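Local coordinates for GDSL-like Lipase/Acylhydrolase family protein (Neisseria meningitidis, PDB 4K7J), which probably removes O-acetyl groups from peptidoglycan, acting as an esterase of the SGNH hydrolase family, at residues D71-R76 / E362-S367; F152-L157 / P194-F199. One frame throughout, in Å; residues are numbered along the deposited sequence.

Contact 1: D71-R76 / E362-S367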
loop_
_atom_site.group_PDB
_atom_site.type_symbol
_atom_site.label_atom_id
_atom_site.label_comp_id
_atom_site.label_asym_id
_atom_site.label_seq_id
_atom_site.Cartn_x
_atom_site.Cartn_y
_atom_site.Cartn_z
ATOM N N ASP A 71 7.307 5.882 1.155
ATOM C CA ASP A 71 7.777 6.727 2.246
ATOM C C ASP A 71 8.101 8.128 1.751
ATOM O O ASP A 71 7.978 9.103 2.496
ATOM C CB ASP A 71 8.991 6.131 2.951
ATOM C CG ASP A 71 9.397 6.935 4.173
ATOM O OD1 ASP A 71 8.540 7.141 5.068
ATOM O OD2 ASP A 71 10.558 7.383 4.223
ATOM N N SER A 72 8.502 8.236 0.488
ATOM C CA SER A 72 8.793 9.548 -0.082
ATOM C C SER A 72 7.477 10.295 -0.264
ATOM O O SER A 72 7.361 11.470 0.082
ATOM C CB SER A 72 9.553 9.416 -1.401
ATOM O OG SER A 72 9.511 10.634 -2.128
ATOM N N LEU A 73 6.477 9.583 -0.776
ATOM C CA LEU A 73 5.125 10.109 -0.893
ATOM C C LEU A 73 4.599 10.516 0.490
ATOM O O LEU A 73 4.007 11.594 0.665
ATOM C CB LEU A 73 4.216 9.048 -1.518
ATOM C CG LEU A 73 2.799 9.455 -1.910
ATOM C CD1 LEU A 73 2.869 10.467 -3.034
ATOM C CD2 LEU A 73 2.001 8.224 -2.339
ATOM N N ARG A 74 4.825 9.646 1.469
ATOM C CA ARG A 74 4.425 9.918 2.843
ATOM C C ARG A 74 5.037 11.214 3.363
ATOM O O ARG A 74 4.325 12.085 3.847
ATOM C CB ARG A 74 4.795 8.739 3.741
ATOM C CG ARG A 74 4.328 8.851 5.185
ATOM C CD ARG A 74 4.266 7.473 5.836
ATOM N NE ARG A 74 5.450 6.682 5.564
ATOM C CZ ARG A 74 5.451 5.487 4.982
ATOM N NH1 ARG A 74 4.327 4.892 4.603
ATOM N NH2 ARG A 74 6.598 4.884 4.786
ATOM N N LYS A 75 6.349 11.358 3.251
ATOM C CA LYS A 75 7.008 12.529 3.840
ATOM C C LYS A 75 6.585 13.821 3.152
ATOM O O LYS A 75 6.386 14.850 3.800
ATOM C CB LYS A 75 8.525 12.380 3.803
ATOM C CG LYS A 75 9.054 11.201 4.621
ATOM C CD LYS A 75 8.818 11.396 6.115
ATOM C CE LYS A 75 9.242 10.158 6.904
ATOM N NZ LYS A 75 10.623 9.747 6.507
ATOM N N ARG A 76 6.450 13.768 1.836
ATOM C CA ARG A 76 6.087 14.950 1.076
ATOM C C ARG A 76 4.668 15.413 1.398
ATOM O O ARG A 76 4.449 16.574 1.759
ATOM C CB ARG A 76 6.220 14.671 -0.415
ATOM C CG ARG A 76 5.561 15.714 -1.281
ATOM C CD ARG A 76 6.443 16.932 -1.481
ATOM N NE ARG A 76 5.975 17.715 -2.616
ATOM C CZ ARG A 76 6.366 17.517 -3.870
ATOM N NH1 ARG A 76 7.238 16.553 -4.170
ATOM N NH2 ARG A 76 5.882 18.287 -4.830
ATOM N N GLU A 362 8.174 11.673 -5.697
ATOM C CA GLU A 362 8.090 13.131 -5.614
ATOM C C GLU A 362 7.330 13.679 -6.822
ATOM O O GLU A 362 6.567 14.638 -6.709
ATOM C CB GLU A 362 9.486 13.759 -5.493
ATOM C CG GLU A 362 10.135 13.575 -4.115
ATOM C CD GLU A 362 11.498 14.241 -3.999
ATOM O OE1 GLU A 362 11.892 14.971 -4.929
ATOM O OE2 GLU A 362 12.182 14.035 -2.974
ATOM N N MET A 363 7.507 13.041 -7.973
ATOM C CA MET A 363 6.747 13.417 -9.162
ATOM C C MET A 363 5.256 13.114 -8.993
ATOM O O MET A 363 4.409 13.930 -9.380
ATOM C CB MET A 363 7.306 12.738 -10.411
ATOM C CG MET A 363 8.697 13.224 -10.786
ATOM S SD MET A 363 9.215 12.677 -12.424
ATOM C CE MET A 363 10.019 11.133 -12.101
ATOM N N LEU A 364 4.941 11.956 -8.408
ATOM C CA LEU A 364 3.550 11.614 -8.125
ATOM C C LEU A 364 2.946 12.598 -7.142
ATOM O O LEU A 364 1.802 13.033 -7.303
ATOM C CB LEU A 364 3.430 10.190 -7.571
ATOM C CG LEU A 364 2.030 9.768 -7.119
ATOM C CD1 LEU A 364 1.009 9.984 -8.248
ATOM C CD2 LEU A 364 2.043 8.309 -6.641
ATOM N N ALA A 365 3.714 12.942 -6.111
ATOM C CA ALA A 365 3.241 13.885 -5.101
ATOM C C ALA A 365 2.967 15.238 -5.758
ATOM O O ALA A 365 1.927 15.875 -5.495
ATOM C CB ALA A 365 4.261 14.020 -3.996
ATOM N N ASP A 366 3.895 15.650 -6.624
ATOM C CA ASP A 366 3.723 16.836 -7.473
ATOM C C ASP A 366 2.395 16.794 -8.211
ATOM O O ASP A 366 1.612 17.739 -8.141
ATOM C CB ASP A 366 4.827 16.922 -8.530
ATOM C CG ASP A 366 6.159 17.369 -7.966
ATOM O OD1 ASP A 366 6.169 17.965 -6.876
ATOM O OD2 ASP A 366 7.194 17.128 -8.627
ATOM N N SER A 367 2.162 15.694 -8.927
ATOM C CA SER A 367 0.942 15.514 -9.708
ATOM C C SER A 367 -0.338 15.626 -8.861
ATOM O O SER A 367 -1.337 16.205 -9.299
ATOM C CB SER A 367 0.976 14.172 -10.455
ATOM O OG SER A 367 2.135 14.054 -11.284
HETATM O O HOH W 1 10.798 12.790 -0.911
#

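Contact 2: F152-L157 / P194-F199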
loop_
_atom_site.group_PDB
_atom_site.type_symbol
_atom_site.label_atom_id
_atom_site.label_comp_id
_atom_site.label_asym_id
_atom_site.label_seq_id
_atom_site.Cartn_x
_atom_site.Cartn_y
_atom_site.Cartn_z
ATOM N N PHE A 152 -5.710 -5.642 12.646
ATOM C CA PHE A 152 -6.343 -6.855 12.138
ATOM C C PHE A 152 -5.848 -8.012 12.994
ATOM O O PHE A 152 -4.651 -8.132 13.241
ATOM C CB PHE A 152 -6.009 -7.102 10.665
ATOM C CG PHE A 152 -6.740 -6.192 9.712
ATOM C CD1 PHE A 152 -7.989 -6.543 9.219
ATOM C CD2 PHE A 152 -6.179 -4.988 9.311
ATOM C CE1 PHE A 152 -8.666 -5.710 8.337
ATOM C CE2 PHE A 152 -6.851 -4.147 8.419
ATOM C CZ PHE A 152 -8.098 -4.519 7.935
ATOM N N ALA A 153 -6.756 -8.865 13.448
ATOM C CA ALA A 153 -6.384 -9.918 14.393
ATOM C C ALA A 153 -7.334 -11.096 14.338
ATOM O O ALA A 153 -8.537 -10.919 14.179
ATOM C CB ALA A 153 -6.329 -9.355 15.815
ATOM N N LYS A 154 -6.791 -12.302 14.459
ATOM C CA LYS A 154 -7.612 -13.496 14.560
ATOM C C LYS A 154 -7.160 -14.368 15.722
ATOM O O LYS A 154 -6.064 -14.924 15.700
ATOM C CB LYS A 154 -7.570 -14.312 13.270
ATOM C CG LYS A 154 -8.498 -15.522 13.326
ATOM C CD LYS A 154 -8.521 -16.296 12.012
ATOM C CE LYS A 154 -7.204 -16.982 11.748
ATOM N NZ LYS A 154 -7.340 -17.918 10.588
ATOM N N PRO A 155 -8.016 -14.501 16.738
ATOM C CA PRO A 155 -7.670 -15.270 17.929
ATOM C C PRO A 155 -7.796 -16.764 17.651
ATOM O O PRO A 155 -8.590 -17.168 16.803
ATOM C CB PRO A 155 -8.763 -14.860 18.918
ATOM C CG PRO A 155 -9.960 -14.669 18.053
ATOM C CD PRO A 155 -9.414 -14.030 16.776
ATOM N N LEU A 156 -7.026 -17.576 18.362
ATOM C CA LEU A 156 -7.235 -19.016 18.307
ATOM C C LEU A 156 -8.620 -19.367 18.862
ATOM O O LEU A 156 -9.339 -20.184 18.287
ATOM C CB LEU A 156 -6.149 -19.747 19.093
ATOM C CG LEU A 156 -6.240 -21.266 19.072
ATOM C CD1 LEU A 156 -5.884 -21.797 17.682
ATOM C CD2 LEU A 156 -5.328 -21.843 20.136
ATOM N N LEU A 157 -8.990 -18.730 19.972
ATOM C CA LEU A 157 -10.288 -18.950 20.609
ATOM C C LEU A 157 -11.138 -17.687 20.660
ATOM O O LEU A 157 -10.619 -16.582 20.817
ATOM C CB LEU A 157 -10.098 -19.452 22.041
ATOM C CG LEU A 157 -10.199 -20.946 22.330
ATOM C CD1 LEU A 157 -9.197 -21.734 21.495
ATOM C CD2 LEU A 157 -9.977 -21.171 23.820
ATOM N N PRO A 194 -1.959 -17.900 21.468
ATOM C CA PRO A 194 -1.639 -17.524 20.083
ATOM C C PRO A 194 -2.730 -16.762 19.342
ATOM O O PRO A 194 -3.912 -17.095 19.452
ATOM C CB PRO A 194 -1.430 -18.878 19.390
ATOM C CG PRO A 194 -1.061 -19.822 20.512
ATOM C CD PRO A 194 -1.906 -19.365 21.659
ATOM N N TRP A 195 -2.298 -15.778 18.555
ATOM C CA TRP A 195 -3.147 -15.066 17.614
ATOM C C TRP A 195 -2.452 -15.016 16.257
ATOM O O TRP A 195 -1.229 -15.144 16.178
ATOM C CB TRP A 195 -3.272 -13.605 18.025
ATOM C CG TRP A 195 -4.047 -13.280 19.248
ATOM C CD1 TRP A 195 -3.683 -13.510 20.547
ATOM C CD2 TRP A 195 -5.291 -12.577 19.296
ATOM N NE1 TRP A 195 -4.651 -13.026 21.398
ATOM C CE2 TRP A 195 -5.641 -12.436 20.655
ATOM C CE3 TRP A 195 -6.148 -12.054 18.318
ATOM C CZ2 TRP A 195 -6.820 -11.800 21.060
ATOM C CZ3 TRP A 195 -7.316 -11.430 18.720
ATOM C CH2 TRP A 195 -7.636 -11.302 20.080
ATOM N N ASP A 196 -3.220 -14.742 15.204
ATOM C CA ASP A 196 -2.635 -14.212 13.970
ATOM C C ASP A 196 -2.939 -12.730 13.895
ATOM O O ASP A 196 -4.057 -12.314 14.182
ATOM C CB ASP A 196 -3.183 -14.931 12.733
ATOM C CG ASP A 196 -2.648 -16.351 12.599
ATOM O OD1 ASP A 196 -1.662 -16.685 13.292
ATOM O OD2 ASP A 196 -3.210 -17.124 11.802
ATOM N N ILE A 197 -1.948 -11.935 13.520
ATOM C CA ILE A 197 -2.109 -10.474 13.453
ATOM C C ILE A 197 -1.796 -9.999 12.027
ATOM O O ILE A 197 -0.841 -10.473 11.406
ATOM C CB ILE A 197 -1.143 -9.752 14.438
ATOM C CG1 ILE A 197 -1.298 -10.279 15.867
ATOM C CG2 ILE A 197 -1.338 -8.237 14.398
ATOM C CD1 ILE A 197 -2.639 -9.965 16.527
ATOM N N GLY A 198 -2.606 -9.081 11.514
ATOM C CA GLY A 198 -2.408 -8.515 10.192
ATOM C C GLY A 198 -1.792 -7.144 10.356
ATOM O O GLY A 198 -1.002 -6.933 11.265
ATOM N N PHE A 199 -2.139 -6.208 9.483
ATOM C CA PHE A 199 -1.572 -4.877 9.591
ATOM C C PHE A 199 -2.145 -4.207 10.826
ATOM O O PHE A 199 -3.251 -4.530 11.267
ATOM C CB PHE A 199 -1.868 -4.047 8.348
ATOM C CG PHE A 199 -0.937 -4.319 7.192
ATOM C CD1 PHE A 199 -1.041 -5.491 6.461
ATOM C CD2 PHE A 199 0.036 -3.397 6.840
ATOM C CE1 PHE A 199 -0.181 -5.750 5.405
ATOM C CE2 PHE A 199 0.893 -3.638 5.768
ATOM C CZ PHE A 199 0.779 -4.818 5.052
HETATM O O HOH W 2 -4.476 -17.403 9.443
#

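Contact 1: D71-R76 / E362-S367
Arg76 lays its side chain across Ala365, and these two residues, with Leu73, bury most of the surface between segments 71-76 and 362-367, whose axes approach to 8.9 Å at 44°; the parent helices are 68-81 and 354-373. Ala365 CB touches Arg76 CG at 3.5 Å and, in the conformer described, also sits over one face of the guanidinium, displaced toward the rim. Arg76 CG, anti to the backbone N (chi1 166°), is thereby set against that methyl. Beside it, Leu73 brings CD1 to 3.9 Å from Ala365 CB and to 4.2 Å from Leu364 CG, while Leu364 packs further inward on Leu283 and Ile285 of the sheet. In the same conformer Arg76 NH1 makes a weak hydrogen bond of 3.3 Å to Glu362 O. Its NH2 is paired with Asp366 OD1 as a salt bridge, but Arg76 has two conformers and the detailed geometry of that pair is doubtful. Nearby, Ser72 OG and Glu362 OE2 are joined by one water, 2.8 Å from each. The example illustrates a graded helix interface: apolar contact on the sheet side, then a partly exposed margin where charge pairing probably adds attraction through an arginine that is not held in one pose.

Contact 2: F152-L157 / P194-F199
Trp195 turns one face of its indole to Pro155, whose CB stands 3.8 Å from the centroid of the six-membered ring and only 13° off its normal, a CH-pi contact. Ala153 CB meets the same ring at CE3, 3.7 Å away, and touches Ile197 CD1 as well. This dense face of the antiparallel pair 152-155 and 195-199 is flanked by Leu179 of the next strand and met by Leu162 of the other antiparallel sheet; Trp195 NE1 is satisfied by Thr161 O. At the buried end, Gly198 N donates to Phe152 O (2.8 Å), and, with no side chain on Gly198, Phe152 CB settles 3.9 Å from its CA. The other face is looser around Lys154 and Asp196, a hydrogen-bonded pair with a short Lys154 N to Asp196 O bond (2.7 Å). Their side chains point the same way, yet Lys154 NZ stays 4.4 Å from Asp196 OD2 and a water bridges them; Lys154 NZ has a salt bridge to Asp119, and Asp196 OD1 a hydrogen bond with His128. Toward exposed Leu156 the ladder frays into a weak bond from Leu156 N to Pro194 O. An apolar face turned to a second antiparallel sheet fits a beta-sandwich layer, consistent with the galactose-binding-like clan of the N-terminal family.

The two contacts lie on opposite sides of the chain's centre, with their own centres 33 Å apart and their nearest atoms about 9 Å apart, so they do not touch. They share no helix or sheet. Contact 1 joins two helices packed beside the mixed sheet whose five parallel strands match the SGNH hydrolase core, with 28-30 antiparallel at one edge, whereas contact 2 belongs to one of two five-stranded antiparallel sheets. Along the chain the order is 71-76, 152-157, 194-199, 362-367. The antiparallel strands, 102-106 to 195-203, fall between strands 53-60 and 208-215 of the alpha/beta sheet, so they form an insertion; contact 1 joins the alpha/beta parts that precede and follow it.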